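Long-range contacts in catalase (Pseudomonas syringae, PDB 1M7S), which breaks hydrogen peroxide down into water and oxygen with the help of heme, protecting the cell from the toxic effects of peroxide: residues P105-A109 / Y185-G190; A53-G57 / Y234-T238; N178-A183 / I218-P223; R170-L174 / L418-Y422. One frame throughout, in Å; residues are numbered along the deposited sequence.

Contact 1 (P105-A109 / Y185-G190); sequences PHGFA and YRFMDG. With HEM (protoporphyrin IX containing Fe), chain E.
Phe108, Met188 and His106 carry most of this buried contact, which sets the start of strand 107-114, in the antiparallel beta-barrel of the catalase fold, against the irregular segment 185-190. His106 to Ala109 are extended; Tyr185 and Arg186 have phi/psi of -67/-26 and -71/-19, and Met188 to Gly190 are extended. CA atoms come closest at Phe108 and Gly190, 6.0 Å apart, widening to 8.3 Å at His106 and Tyr185. Phe108 (chi1 t) directs its ring at the loop: CD1 lies 3.4 Å from Gly190 CA, so close that a CB on Gly190 would clash. Met188 (p, t, t) reaches back to the strand, its CE 4.1 Å from Phe108 CB and 3.7 Å from Gly107 O, its SD 3.8 Å from His106 CB. His106 (chi1 m) meets Tyr185 obliquely, CD2 to CE1 3.9 Å. The contact backs the strand whose other side lines the heme pocket: Gly107 CA is 3.5 Å from HEM CMA, where a CB would collide, and Ala109 CB is 4.0 Å from HEM CBA. Around this, Phe108 stacks on Trp212, Met188 touches strand 82-90, and His106 and Tyr185 rest on Leu237 of helix 236-246.

Contact 2 (A53-G57 / Y234-T238); sequences ARGTG and YSHLT
Nearly all of this contact is polar: the beginning of strand 55-64, part of the antiparallel beta-barrel of the catalase fold, faces the first turn of helix 236-246. Gly55 to Gly57 are extended; His236 to Thr238 are helical, with Ser235 at the N-cap position but making no side-chain capping bond. CA atoms are 6.0 Å apart at Thr56 and Thr238 but 9.7 Å at Arg54 and Ser235, a gap spanned by the arginine (chi1 t, chi2 p). Arg54 NH1 donates to Ser235 OG at 3.0 Å, while its NE is taken by Ser98 O. Water 3 accepts from Arg54 NH2 (2.5 Å) and bonds Ser235 OG (2.7 Å). Water 2 donates to Gly55 O (2.9 Å) and Thr238 OG1 (3.0 Å), and receives a weak bond from Arg54 NH2 (3.0 Å). Thr56 and Thr238, both chi1 m, bring their OG1 atoms to 2.7 Å; Thr238 OG1 also bonds Glu100. Tyr234 OH pairs with Asp153 of the second subunit, whose Leu152 packs on Ser235 and Thr238. The buried guanidinium is held mainly by neutral oxygens, Ser235 OG, Ser98 O and two waters, while Glu100 offers only a long, weak ion pair.

Contact 3 (N178-A183 / I218-P223); sequences NEGTPA and IKNLDP
Two backbone hydrogen bonds fix the register: Leu221 N donates to Thr181 O at 2.8 Å, and Ala183 N to Lys219 O at 2.9 Å. Between them Pro182 and Asn220 form a single antiparallel beta bridge as a non-hydrogen-bonded pair, their CA atoms 4.2 Å apart. Thr181 (chi1 p) adds a side-chain bond from OG1 to Leu221 O, 2.9 Å, so both backbone polar groups of Leu221 are engaged. A weak bond runs from Asn220 ND2 to Glu179 OE1, 2.9 Å. The first segment enters through a 3-10 turn, 178-180, closed by Thr181 N to Asn178 O at 3.0 Å, and extends over Thr181 and Pro182 before Ala183 turns; 218-221 are extended, and Asp222, at the N-cap position, leads into helix 223-232. The arrangement is thus an isolated bridge between two loops of the catalase domain, one following helix 169-176, the other strand 205-214. Outward from the bridge, Ala183 CB lies 4.0 Å from Leu221 CD2, and Leu221 (m, t) also leans on Val226 and Val229. At the other end Asn178 OD1 is 3.5 Å from Pro223 CD. Helix 424-438 approaches here, with Asp429 bonding Asn178 ND2 and Lys425 forming a salt bridge with Asp222 OD1.

Contact 4 (R170-L174 / L418-Y422); sequences RTLTL and LYRSY. Unlike the reference sequence in segment 418-422: Tyr419 (reference Phe).
Leu418 has the most surface buried in this contact and uses its t, p rotamer to direct CD2 at one side of helix 169-176. There it lies 3.4 Å from Leu174 CD2, 3.9 Å from Thr173 CG2 and 3.9 Å from Arg170 O. Arg170, extended with chi1 to chi3 all t, brings its guanidinium alongside, one face turned to Leu418 CD2, which is 4.1 Å from NH1; that NH1 bonds Thr128. Leu174 has the common m, t conformation, while Thr173 (chi1 m) sends OG1 back to Thr169 O and presents CG2 to the partner. Segment 170-174 is helical throughout; 418-420 are helical, and Tyr422 is extended (phi/psi -78/150). Tyr422 (chi1 m) lays its ring beside Leu418: its OH is 3.9 Å from Leu174 CD2 and its CE1 is 4.1 Å from Thr173 CG2. Ser421 (chi1 p) turns its OG to Leu418 O, 2.6 Å. CA atoms are closest at Thr173 and Tyr419, 7.4 Å, and at Arg170 and Leu418, 7.6 Å. Tyr419, which replaces the reference Phe, stacks on Tyr460. This is largely apolar packing, joining a helix of the heme-binding catalase domain to the C-terminal helical domain characteristic of catalases.

How the contacts relate
Contacts 1, 2 and 3 form one continuous patch, with contact 1 in touch with both others. Tyr185 CE2 lies 3.5 Å from Leu237 CB of contact 2, and His106 CE1 is 3.4 Å from Pro182 CD of contact 3; a probable hydrogen bond, His236 NE2 to Pro182 O at 3.1 Å, ties contacts 2 and 3 directly. Contact 1 alone borders the heme, and Gly107 lies about 3 Å from the Asn124 side chain and about 4 Å from that of His52, the predicted active-site residues. The side chains of Thr56 and Pro182 are about 9 and 13 Å from the heme. Contact 4 touches the patch through Leu174 O and Glu179 CB of contact 3, 4.0 Å apart.

Contact 1 (P105-A109 / Y185-G190)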
loop_
_atom_site.group_PDB
_atom_site.type_symbol
_atom_site.label_atom_id
_atom_site.label_comp_id
_atom_site.label_asym_id
_atom_site.label_seq_id
_atom_site.Cartn_x
_atom_site.Cartn_y
_atom_site.Cartn_z
ATOM N N PRO A 105 -18.920 12.608 -21.170
ATOM C CA PRO A 105 -18.276 11.945 -22.299
ATOM C C PRO A 105 -18.211 10.481 -21.860
ATOM O O PRO A 105 -18.384 10.156 -20.648
ATOM C CB PRO A 105 -16.817 12.447 -22.383
ATOM C CG PRO A 105 -16.823 13.566 -21.358
ATOM C CD PRO A 105 -17.924 13.256 -20.326
ATOM N N HIS A 106 -17.987 9.548 -22.768
ATOM C CA HIS A 106 -17.840 8.135 -22.419
ATOM C C HIS A 106 -16.528 7.612 -23.001
ATOM O O HIS A 106 -16.241 7.861 -24.182
ATOM C CB HIS A 106 -19.039 7.286 -22.876
ATOM C CG HIS A 106 -20.211 7.626 -21.993
ATOM N ND1 HIS A 106 -21.075 8.661 -22.296
ATOM C CD2 HIS A 106 -20.566 7.102 -20.778
ATOM C CE1 HIS A 106 -21.961 8.747 -21.309
ATOM N NE2 HIS A 106 -21.673 7.821 -20.414
ATOM N N GLY A 107 -15.816 6.861 -22.165
ATOM C CA GLY A 107 -14.543 6.254 -22.587
ATOM C C GLY A 107 -14.801 5.062 -23.508
ATOM O O GLY A 107 -15.783 4.331 -23.323
ATOM N N PHE A 108 -13.820 4.783 -24.332
ATOM C CA PHE A 108 -13.813 3.639 -25.287
ATOM C C PHE A 108 -12.370 3.254 -25.458
ATOM O O PHE A 108 -11.624 3.846 -26.225
ATOM C CB PHE A 108 -14.451 4.120 -26.592
ATOM C CG PHE A 108 -14.731 3.076 -27.655
ATOM C CD1 PHE A 108 -15.666 3.364 -28.628
ATOM C CD2 PHE A 108 -14.089 1.845 -27.707
ATOM C CE1 PHE A 108 -15.986 2.464 -29.640
ATOM C CE2 PHE A 108 -14.402 0.921 -28.701
ATOM C CZ PHE A 108 -15.363 1.250 -29.665
ATOM N N ALA A 109 -11.827 2.438 -24.544
ATOM C CA ALA A 109 -10.428 2.041 -24.479
ATOM C C ALA A 109 -10.253 0.603 -25.000
ATOM O O ALA A 109 -10.846 -0.364 -24.498
ATOM C CB ALA A 109 -9.942 2.167 -23.031
ATOM N N TYR A 185 -23.493 1.758 -25.268
ATOM C CA TYR A 185 -22.097 1.838 -25.745
ATOM C C TYR A 185 -22.003 1.302 -27.187
ATOM O O TYR A 185 -21.168 1.766 -27.980
ATOM C CB TYR A 185 -21.163 1.026 -24.872
ATOM C CG TYR A 185 -20.930 1.596 -23.482
ATOM C CD1 TYR A 185 -20.518 2.920 -23.335
ATOM C CD2 TYR A 185 -21.029 0.742 -22.394
ATOM C CE1 TYR A 185 -20.254 3.424 -22.073
ATOM C CE2 TYR A 185 -20.735 1.230 -21.119
ATOM C CZ TYR A 185 -20.370 2.548 -20.992
ATOM O OH TYR A 185 -20.117 3.032 -19.716
ATOM N N ARG A 186 -22.944 0.419 -27.527
ATOM C CA ARG A 186 -23.019 -0.117 -28.880
ATOM C C ARG A 186 -23.488 0.944 -29.877
ATOM O O ARG A 186 -23.281 0.758 -31.072
ATOM C CB ARG A 186 -24.102 -1.246 -28.974
ATOM C CG ARG A 186 -23.776 -2.424 -28.066
ATOM C CD ARG A 186 -24.780 -3.584 -28.367
ATOM N NE ARG A 186 -26.104 -3.199 -27.876
ATOM C CZ ARG A 186 -27.229 -3.632 -28.417
ATOM N NH1 ARG A 186 -27.114 -4.435 -29.491
ATOM N NH2 ARG A 186 -28.417 -3.294 -27.926
ATOM N N PHE A 187 -24.106 2.014 -29.454
ATOM C CA PHE A 187 -24.656 3.072 -30.260
ATOM C C PHE A 187 -23.871 4.380 -30.138
ATOM O O PHE A 187 -24.472 5.439 -30.157
ATOM C CB PHE A 187 -26.145 3.277 -29.900
ATOM C CG PHE A 187 -26.884 1.961 -29.992
ATOM C CD1 PHE A 187 -27.315 1.339 -28.826
ATOM C CD2 PHE A 187 -27.119 1.347 -31.202
ATOM C CE1 PHE A 187 -27.983 0.129 -28.855
ATOM C CE2 PHE A 187 -27.780 0.120 -31.257
ATOM C CZ PHE A 187 -28.209 -0.499 -30.092
ATOM N N MET A 188 -22.568 4.256 -30.024
ATOM C CA MET A 188 -21.702 5.420 -30.008
ATOM C C MET A 188 -20.467 5.132 -30.874
ATOM O O MET A 188 -19.999 3.989 -30.926
ATOM C CB MET A 188 -21.195 5.868 -28.642
ATOM C CG MET A 188 -20.216 5.007 -27.886
ATOM S SD MET A 188 -20.027 5.617 -26.163
ATOM C CE MET A 188 -18.440 4.798 -25.880
ATOM N N ASP A 189 -19.868 6.209 -31.348
ATOM C CA ASP A 189 -18.597 6.037 -32.050
ATOM C C ASP A 189 -17.468 6.127 -31.025
ATOM O O ASP A 189 -17.691 6.402 -29.861
ATOM C CB ASP A 189 -18.396 7.135 -33.096
ATOM C CG ASP A 189 -19.126 6.951 -34.402
ATOM O OD1 ASP A 189 -19.854 5.962 -34.595
ATOM O OD2 ASP A 189 -18.949 7.855 -35.278
ATOM N N GLY A 190 -16.236 5.904 -31.479
ATOM C CA GLY A 190 -15.070 6.051 -30.614
ATOM C C GLY A 190 -14.039 6.862 -31.413
ATOM O O GLY A 190 -14.048 6.906 -32.661
HETATM C CHA HEM E . -8.614 7.052 -17.612
HETATM C CHB HEM E . -9.729 8.776 -21.995
HETATM C CHC HEM E . -7.314 12.841 -20.996
HETATM C CHD HEM E . -5.405 10.713 -17.063
HETATM C C1A HEM E . -9.128 7.187 -18.881
HETATM C C2A HEM E . -9.994 6.184 -19.545
HETATM C C3A HEM E . -10.300 6.660 -20.750
HETATM C C4A HEM E . -9.669 7.963 -20.878
HETATM C CMA HEM E . -11.140 6.013 -21.861
HETATM C CAA HEM E . -10.377 4.859 -18.864
HETATM C CBA HEM E . -9.555 3.618 -19.349
HETATM C CGA HEM E . -10.185 2.339 -18.735
HETATM O O1A HEM E . -9.440 1.788 -17.888
HETATM O O2A HEM E . -11.294 2.061 -19.231
HETATM C C1B HEM E . -9.151 10.010 -22.128
HETATM C C2B HEM E . -9.161 10.829 -23.333
HETATM C C3B HEM E . -8.499 11.970 -23.047
HETATM C C4B HEM E . -8.055 11.880 -21.684
HETATM C CMB HEM E . -9.850 10.408 -24.638
HETATM C CAB HEM E . -8.216 13.206 -23.901
HETATM C CBB HEM E . -8.144 13.189 -25.218
HETATM C C1C HEM E . -6.518 12.563 -19.915
HETATM C C2C HEM E . -5.397 13.365 -19.481
HETATM C C3C HEM E . -4.852 12.767 -18.414
HETATM C C4C HEM E . -5.657 11.599 -18.124
HETATM C CMC HEM E . -4.870 14.647 -20.180
HETATM C CAC HEM E . -3.634 13.159 -17.554
HETATM C CBC HEM E . -2.502 13.682 -18.057
HETATM C C1D HEM E . -6.181 9.566 -16.850
HETATM C C2D HEM E . -6.022 8.673 -15.715
HETATM C C3D HEM E . -6.892 7.671 -15.857
HETATM C C4D HEM E . -7.623 7.904 -17.083
HETATM C CMD HEM E . -5.004 8.947 -14.594
HETATM C CAD HEM E . -7.116 6.447 -14.922
HETATM C CBD HEM E . -6.304 5.223 -15.482
HETATM C CGD HEM E . -6.282 4.026 -14.549
HETATM O O1D HEM E . -6.074 2.891 -15.105
HETATM O O2D HEM E . -6.423 4.129 -13.306
HETATM N NA HEM E . -9.007 8.265 -19.711
HETATM N NB HEM E . -8.449 10.663 -21.135
HETATM N NC HEM E . -6.678 11.501 -19.052
HETATM N ND HEM E . -7.136 9.031 -17.690
HETATM FE FE HEM E . -7.760 9.839 -19.423
HETATM O O HOH W 1 -9.757 11.288 -18.917
#

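Contact 2 (A53-G57 / Y234-T238)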
loop_
_atom_site.group_PDB
_atom_site.type_symbol
_atom_site.label_atom_id
_atom_site.label_comp_id
_atom_site.label_asym_id
_atom_site.label_seq_id
_atom_site.Cartn_x
_atom_site.Cartn_y
_atom_site.Cartn_z
ATOM N N ALA A 53 -14.054 5.641 -13.372
ATOM C CA ALA A 53 -14.175 4.543 -12.433
ATOM C C ALA A 53 -15.342 3.621 -12.773
ATOM O O ALA A 53 -15.261 2.424 -12.483
ATOM C CB ALA A 53 -14.411 5.145 -11.033
ATOM N N ARG A 54 -16.429 4.125 -13.335
ATOM C CA ARG A 54 -17.615 3.360 -13.691
ATOM C C ARG A 54 -17.388 2.731 -15.101
ATOM O O ARG A 54 -17.337 3.527 -16.060
ATOM C CB ARG A 54 -18.820 4.316 -13.763
ATOM C CG ARG A 54 -20.135 3.712 -14.195
ATOM C CD ARG A 54 -20.528 2.584 -13.251
ATOM N NE ARG A 54 -21.939 2.474 -13.005
ATOM C CZ ARG A 54 -22.694 1.410 -12.863
ATOM N NH1 ARG A 54 -23.970 1.629 -12.584
ATOM N NH2 ARG A 54 -22.232 0.178 -13.046
ATOM N N GLY A 55 -17.231 1.412 -15.166
ATOM C CA GLY A 55 -16.872 0.903 -16.529
ATOM C C GLY A 55 -17.413 -0.521 -16.748
ATOM O O GLY A 55 -17.920 -1.156 -15.837
ATOM N N THR A 56 -17.359 -0.943 -18.016
ATOM C CA THR A 56 -17.811 -2.246 -18.467
ATOM C C THR A 56 -16.749 -2.838 -19.420
ATOM O O THR A 56 -16.472 -2.108 -20.367
ATOM C CB THR A 56 -19.108 -2.138 -19.303
ATOM O OG1 THR A 56 -20.093 -1.352 -18.616
ATOM C CG2 THR A 56 -19.685 -3.527 -19.565
ATOM N N GLY A 57 -16.331 -4.086 -19.196
ATOM C CA GLY A 57 -15.285 -4.656 -20.042
ATOM C C GLY A 57 -15.854 -5.864 -20.768
ATOM O O GLY A 57 -16.780 -6.531 -20.315
ATOM N N TYR A 234 -30.039 2.057 -13.128
ATOM C CA TYR A 234 -28.845 2.899 -12.977
ATOM C C TYR A 234 -27.688 2.246 -13.696
ATOM O O TYR A 234 -26.583 2.769 -13.702
ATOM C CB TYR A 234 -28.580 3.160 -11.480
ATOM C CG TYR A 234 -28.123 1.940 -10.722
ATOM C CD1 TYR A 234 -26.775 1.694 -10.544
ATOM C CD2 TYR A 234 -29.040 1.023 -10.219
ATOM C CE1 TYR A 234 -26.325 0.556 -9.880
ATOM C CE2 TYR A 234 -28.610 -0.137 -9.585
ATOM C CZ TYR A 234 -27.260 -0.336 -9.409
ATOM O OH TYR A 234 -26.837 -1.484 -8.762
ATOM N N SER A 235 -27.901 1.112 -14.401
ATOM C CA SER A 235 -26.797 0.449 -15.124
ATOM C C SER A 235 -27.274 0.135 -16.551
ATOM O O SER A 235 -26.960 -0.937 -17.064
ATOM C CB SER A 235 -26.373 -0.876 -14.488
ATOM O OG SER A 235 -25.812 -0.701 -13.181
ATOM N N HIS A 236 -27.823 1.159 -17.207
ATOM C CA HIS A 236 -28.422 0.897 -18.530
ATOM C C HIS A 236 -27.381 0.588 -19.606
ATOM O O HIS A 236 -27.658 -0.304 -20.447
ATOM C CB HIS A 236 -29.374 1.973 -18.966
ATOM C CG HIS A 236 -28.830 3.160 -19.666
ATOM N ND1 HIS A 236 -28.086 4.121 -19.002
ATOM C CD2 HIS A 236 -28.861 3.550 -20.957
ATOM C CE1 HIS A 236 -27.699 5.068 -19.837
ATOM N NE2 HIS A 236 -28.163 4.737 -21.033
ATOM N N LEU A 237 -26.214 1.180 -19.507
ATOM C CA LEU A 237 -25.204 0.902 -20.533
ATOM C C LEU A 237 -24.611 -0.475 -20.291
ATOM O O LEU A 237 -24.402 -1.184 -21.279
ATOM C CB LEU A 237 -24.092 1.963 -20.489
ATOM C CG LEU A 237 -24.636 3.399 -20.716
ATOM C CD1 LEU A 237 -23.481 4.408 -20.507
ATOM C CD2 LEU A 237 -25.212 3.609 -22.098
ATOM N N THR A 238 -24.355 -0.858 -19.035
ATOM C CA THR A 238 -23.791 -2.209 -18.816
ATOM C C THR A 238 -24.798 -3.282 -19.243
ATOM O O THR A 238 -24.476 -4.329 -19.871
ATOM C CB THR A 238 -23.387 -2.412 -17.343
ATOM O OG1 THR A 238 -22.282 -1.535 -17.013
ATOM C CG2 THR A 238 -22.907 -3.836 -17.092
HETATM O O HOH W 2 -20.458 -1.644 -14.629
HETATM O O HOH W 3 -23.484 -1.924 -12.801
#

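Contact 3 (N178-A183 / I218-P223)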
loop_
_atom_site.group_PDB
_atom_site.type_symbol
_atom_site.label_atom_id
_atom_site.label_comp_id
_atom_site.label_asym_id
_atom_site.label_seq_id
_atom_site.Cartn_x
_atom_site.Cartn_y
_atom_site.Cartn_z
ATOM N N ASN A 178 -27.376 16.002 -26.775
ATOM C CA ASN A 178 -27.760 14.635 -26.440
ATOM C C ASN A 178 -26.692 13.577 -26.649
ATOM O O ASN A 178 -26.783 12.509 -26.029
ATOM C CB ASN A 178 -29.017 14.208 -27.226
ATOM C CG ASN A 178 -30.212 15.050 -26.837
ATOM O OD1 ASN A 178 -30.281 15.505 -25.711
ATOM N ND2 ASN A 178 -31.168 15.322 -27.727
ATOM N N GLU A 179 -25.515 13.906 -27.184
ATOM C CA GLU A 179 -24.375 12.991 -27.265
ATOM C C GLU A 179 -23.811 12.723 -25.873
ATOM O O GLU A 179 -23.109 11.756 -25.582
ATOM C CB GLU A 179 -23.253 13.607 -28.111
ATOM C CG GLU A 179 -23.677 13.920 -29.539
ATOM C CD GLU A 179 -23.895 12.692 -30.389
ATOM O OE1 GLU A 179 -23.634 11.541 -29.973
ATOM O OE2 GLU A 179 -24.357 12.839 -31.550
ATOM N N GLY A 180 -24.097 13.634 -24.946
ATOM C CA GLY A 180 -23.724 13.476 -23.538
ATOM C C GLY A 180 -24.489 12.363 -22.840
ATOM O O GLY A 180 -24.048 11.842 -21.784
ATOM N N THR A 181 -25.594 11.840 -23.402
ATOM C CA THR A 181 -26.315 10.724 -22.791
ATOM C C THR A 181 -26.709 9.659 -23.820
ATOM O O THR A 181 -27.846 9.597 -24.324
ATOM C CB THR A 181 -27.600 11.230 -22.108
ATOM O OG1 THR A 181 -28.334 12.039 -23.072
ATOM C CG2 THR A 181 -27.376 12.130 -20.904
ATOM N N PRO A 182 -25.803 8.764 -24.133
ATOM C CA PRO A 182 -25.980 7.666 -25.085
ATOM C C PRO A 182 -27.011 6.636 -24.641
ATOM O O PRO A 182 -27.150 6.347 -23.435
ATOM C CB PRO A 182 -24.611 6.949 -25.227
ATOM C CG PRO A 182 -23.671 8.013 -24.674
ATOM C CD PRO A 182 -24.429 8.745 -23.589
ATOM N N ALA A 183 -27.650 5.980 -25.603
ATOM C CA ALA A 183 -28.603 4.898 -25.257
ATOM C C ALA A 183 -27.856 3.585 -25.013
ATOM O O ALA A 183 -28.394 2.688 -24.310
ATOM C CB ALA A 183 -29.616 4.712 -26.367
ATOM N N ILE A 218 -25.717 5.524 -34.379
ATOM C CA ILE A 218 -25.695 6.396 -33.216
ATOM C C ILE A 218 -27.099 6.538 -32.638
ATOM O O ILE A 218 -28.052 6.935 -33.326
ATOM C CB ILE A 218 -25.242 7.831 -33.586
ATOM C CG1 ILE A 218 -23.868 7.820 -34.241
ATOM C CG2 ILE A 218 -25.234 8.755 -32.360
ATOM C CD1 ILE A 218 -22.836 6.945 -33.588
ATOM N N LYS A 219 -27.210 6.275 -31.324
ATOM C CA LYS A 219 -28.510 6.438 -30.683
ATOM C C LYS A 219 -28.285 7.107 -29.323
ATOM O O LYS A 219 -27.639 6.522 -28.468
ATOM C CB LYS A 219 -29.104 5.057 -30.440
ATOM C CG LYS A 219 -30.606 4.897 -30.553
ATOM C CD LYS A 219 -30.972 3.442 -30.878
ATOM C CE LYS A 219 -30.247 2.976 -32.135
ATOM N NZ LYS A 219 -30.665 1.611 -32.577
ATOM N N ASN A 220 -28.895 8.250 -29.117
ATOM C CA ASN A 220 -28.817 8.978 -27.865
ATOM C C ASN A 220 -30.203 9.153 -27.241
ATOM O O ASN A 220 -31.261 9.136 -27.895
ATOM C CB ASN A 220 -28.256 10.393 -28.198
ATOM C CG ASN A 220 -26.850 10.291 -28.750
ATOM O OD1 ASN A 220 -26.037 9.531 -28.228
ATOM N ND2 ASN A 220 -26.529 11.038 -29.787
ATOM N N LEU A 221 -30.180 9.420 -25.935
ATOM C CA LEU A 221 -31.387 9.696 -25.181
ATOM C C LEU A 221 -31.537 11.207 -25.057
ATOM O O LEU A 221 -30.515 11.877 -24.911
ATOM C CB LEU A 221 -31.265 9.126 -23.747
ATOM C CG LEU A 221 -31.031 7.638 -23.662
ATOM C CD1 LEU A 221 -30.724 7.218 -22.219
ATOM C CD2 LEU A 221 -32.222 6.821 -24.178
ATOM N N ASP A 222 -32.765 11.717 -25.084
ATOM C CA ASP A 222 -32.942 13.156 -24.835
ATOM C C ASP A 222 -33.250 13.259 -23.352
ATOM O O ASP A 222 -33.375 12.250 -22.640
ATOM C CB ASP A 222 -33.921 13.780 -25.818
ATOM C CG ASP A 222 -35.333 13.278 -25.654
ATOM O OD1 ASP A 222 -36.121 13.501 -26.607
ATOM O OD2 ASP A 222 -35.706 12.708 -24.605
ATOM N N PRO A 223 -33.277 14.446 -22.797
ATOM C CA PRO A 223 -33.416 14.679 -21.368
ATOM C C PRO A 223 -34.576 13.954 -20.705
ATOM O O PRO A 223 -34.400 13.341 -19.636
ATOM C CB PRO A 223 -33.385 16.203 -21.148
ATOM C CG PRO A 223 -32.655 16.640 -22.399
ATOM C CD PRO A 223 -33.020 15.699 -23.533
#

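Contact 4 (R170-L174 / L418-Y422)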
loop_
_atom_site.group_PDB
_atom_site.type_symbol
_atom_site.label_atom_id
_atom_site.label_comp_id
_atom_site.label_asym_id
_atom_site.label_seq_id
_atom_site.Cartn_x
_atom_site.Cartn_y
_atom_site.Cartn_z
ATOM N N ARG A 170 -16.010 24.031 -27.775
ATOM C CA ARG A 170 -16.542 22.971 -28.682
ATOM C C ARG A 170 -16.926 21.733 -27.890
ATOM O O ARG A 170 -18.010 21.163 -28.098
ATOM C CB ARG A 170 -15.404 22.662 -29.693
ATOM C CG ARG A 170 -15.868 21.659 -30.776
ATOM C CD ARG A 170 -14.643 21.048 -31.497
ATOM N NE ARG A 170 -15.212 20.357 -32.661
ATOM C CZ ARG A 170 -15.897 19.217 -32.784
ATOM N NH1 ARG A 170 -16.077 18.347 -31.810
ATOM N NH2 ARG A 170 -16.359 18.962 -34.014
ATOM N N THR A 171 -16.085 21.245 -26.992
ATOM C CA THR A 171 -16.437 20.020 -26.264
ATOM C C THR A 171 -17.541 20.207 -25.242
ATOM O O THR A 171 -18.330 19.277 -25.000
ATOM C CB THR A 171 -15.197 19.297 -25.711
ATOM O OG1 THR A 171 -14.296 19.211 -26.864
ATOM C CG2 THR A 171 -15.501 17.907 -25.203
ATOM N N LEU A 172 -17.713 21.372 -24.605
ATOM C CA LEU A 172 -18.877 21.606 -23.769
ATOM C C LEU A 172 -20.150 21.587 -24.604
ATOM O O LEU A 172 -21.210 21.171 -24.137
ATOM C CB LEU A 172 -18.781 23.001 -23.085
ATOM C CG LEU A 172 -17.696 22.989 -21.999
ATOM C CD1 LEU A 172 -17.438 24.442 -21.612
ATOM C CD2 LEU A 172 -18.204 22.123 -20.843
ATOM N N THR A 173 -20.084 21.959 -25.865
ATOM C CA THR A 173 -21.255 21.894 -26.777
ATOM C C THR A 173 -21.602 20.436 -26.989
ATOM O O THR A 173 -22.786 20.060 -26.842
ATOM C CB THR A 173 -20.882 22.565 -28.121
ATOM O OG1 THR A 173 -20.673 23.943 -27.816
ATOM C CG2 THR A 173 -21.936 22.472 -29.217
ATOM N N LEU A 174 -20.616 19.548 -27.168
ATOM C CA LEU A 174 -20.966 18.129 -27.261
ATOM C C LEU A 174 -21.561 17.584 -25.955
ATOM O O LEU A 174 -22.547 16.859 -25.884
ATOM C CB LEU A 174 -19.672 17.280 -27.493
ATOM C CG LEU A 174 -19.042 17.412 -28.876
ATOM C CD1 LEU A 174 -17.727 16.605 -28.898
ATOM C CD2 LEU A 174 -19.930 16.880 -30.009
ATOM N N LEU A 418 -20.456 22.932 -35.260
ATOM C CA LEU A 418 -21.200 21.882 -34.578
ATOM C C LEU A 418 -22.619 22.260 -34.223
ATOM O O LEU A 418 -23.576 21.519 -34.608
ATOM C CB LEU A 418 -20.370 21.472 -33.346
ATOM C CG LEU A 418 -20.815 20.269 -32.554
ATOM C CD1 LEU A 418 -20.810 19.038 -33.465
ATOM C CD2 LEU A 418 -19.815 20.033 -31.400
ATOM N N TYR A 419 -22.825 23.429 -33.624
ATOM C CA TYR A 419 -24.131 23.957 -33.277
ATOM C C TYR A 419 -25.030 24.046 -34.505
ATOM O O TYR A 419 -26.152 23.514 -34.511
ATOM C CB TYR A 419 -24.045 25.406 -32.698
ATOM C CG TYR A 419 -25.393 25.949 -32.283
ATOM C CD1 TYR A 419 -26.054 25.574 -31.147
ATOM C CD2 TYR A 419 -26.062 26.852 -33.139
ATOM C CE1 TYR A 419 -27.310 26.033 -30.797
ATOM C CE2 TYR A 419 -27.303 27.329 -32.815
ATOM C CZ TYR A 419 -27.924 26.931 -31.660
ATOM O OH TYR A 419 -29.189 27.426 -31.354
ATOM N N ARG A 420 -24.513 24.611 -35.587
ATOM C CA ARG A 420 -25.267 24.768 -36.818
ATOM C C ARG A 420 -25.591 23.464 -37.527
ATOM O O ARG A 420 -26.551 23.441 -38.339
ATOM C CB ARG A 420 -24.541 25.685 -37.816
ATOM C CG ARG A 420 -24.619 27.147 -37.376
ATOM C CD ARG A 420 -23.980 28.042 -38.423
ATOM N NE ARG A 420 -22.561 28.085 -38.280
ATOM C CZ ARG A 420 -21.783 28.669 -37.400
ATOM N NH1 ARG A 420 -22.227 29.418 -36.383
ATOM N NH2 ARG A 420 -20.480 28.506 -37.563
ATOM N N SER A 421 -24.841 22.411 -37.278
ATOM C CA SER A 421 -25.095 21.099 -37.830
ATOM C C SER A 421 -26.239 20.356 -37.120
ATOM O O SER A 421 -26.760 19.349 -37.597
ATOM C CB SER A 421 -23.797 20.268 -37.738
ATOM O OG SER A 421 -23.604 19.713 -36.444
ATOM N N TYR A 422 -26.638 20.811 -35.923
ATOM C CA TYR A 422 -27.665 20.136 -35.157
ATOM C C TYR A 422 -29.083 20.408 -35.662
ATOM O O TYR A 422 -29.354 21.475 -36.228
ATOM C CB TYR A 422 -27.601 20.606 -33.702
ATOM C CG TYR A 422 -26.465 20.034 -32.888
ATOM C CD1 TYR A 422 -25.967 20.795 -31.840
ATOM C CD2 TYR A 422 -25.887 18.815 -33.168
ATOM C CE1 TYR A 422 -24.911 20.297 -31.074
ATOM C CE2 TYR A 422 -24.850 18.309 -32.398
ATOM C CZ TYR A 422 -24.379 19.083 -31.340
ATOM O OH TYR A 422 -23.344 18.580 -30.582
#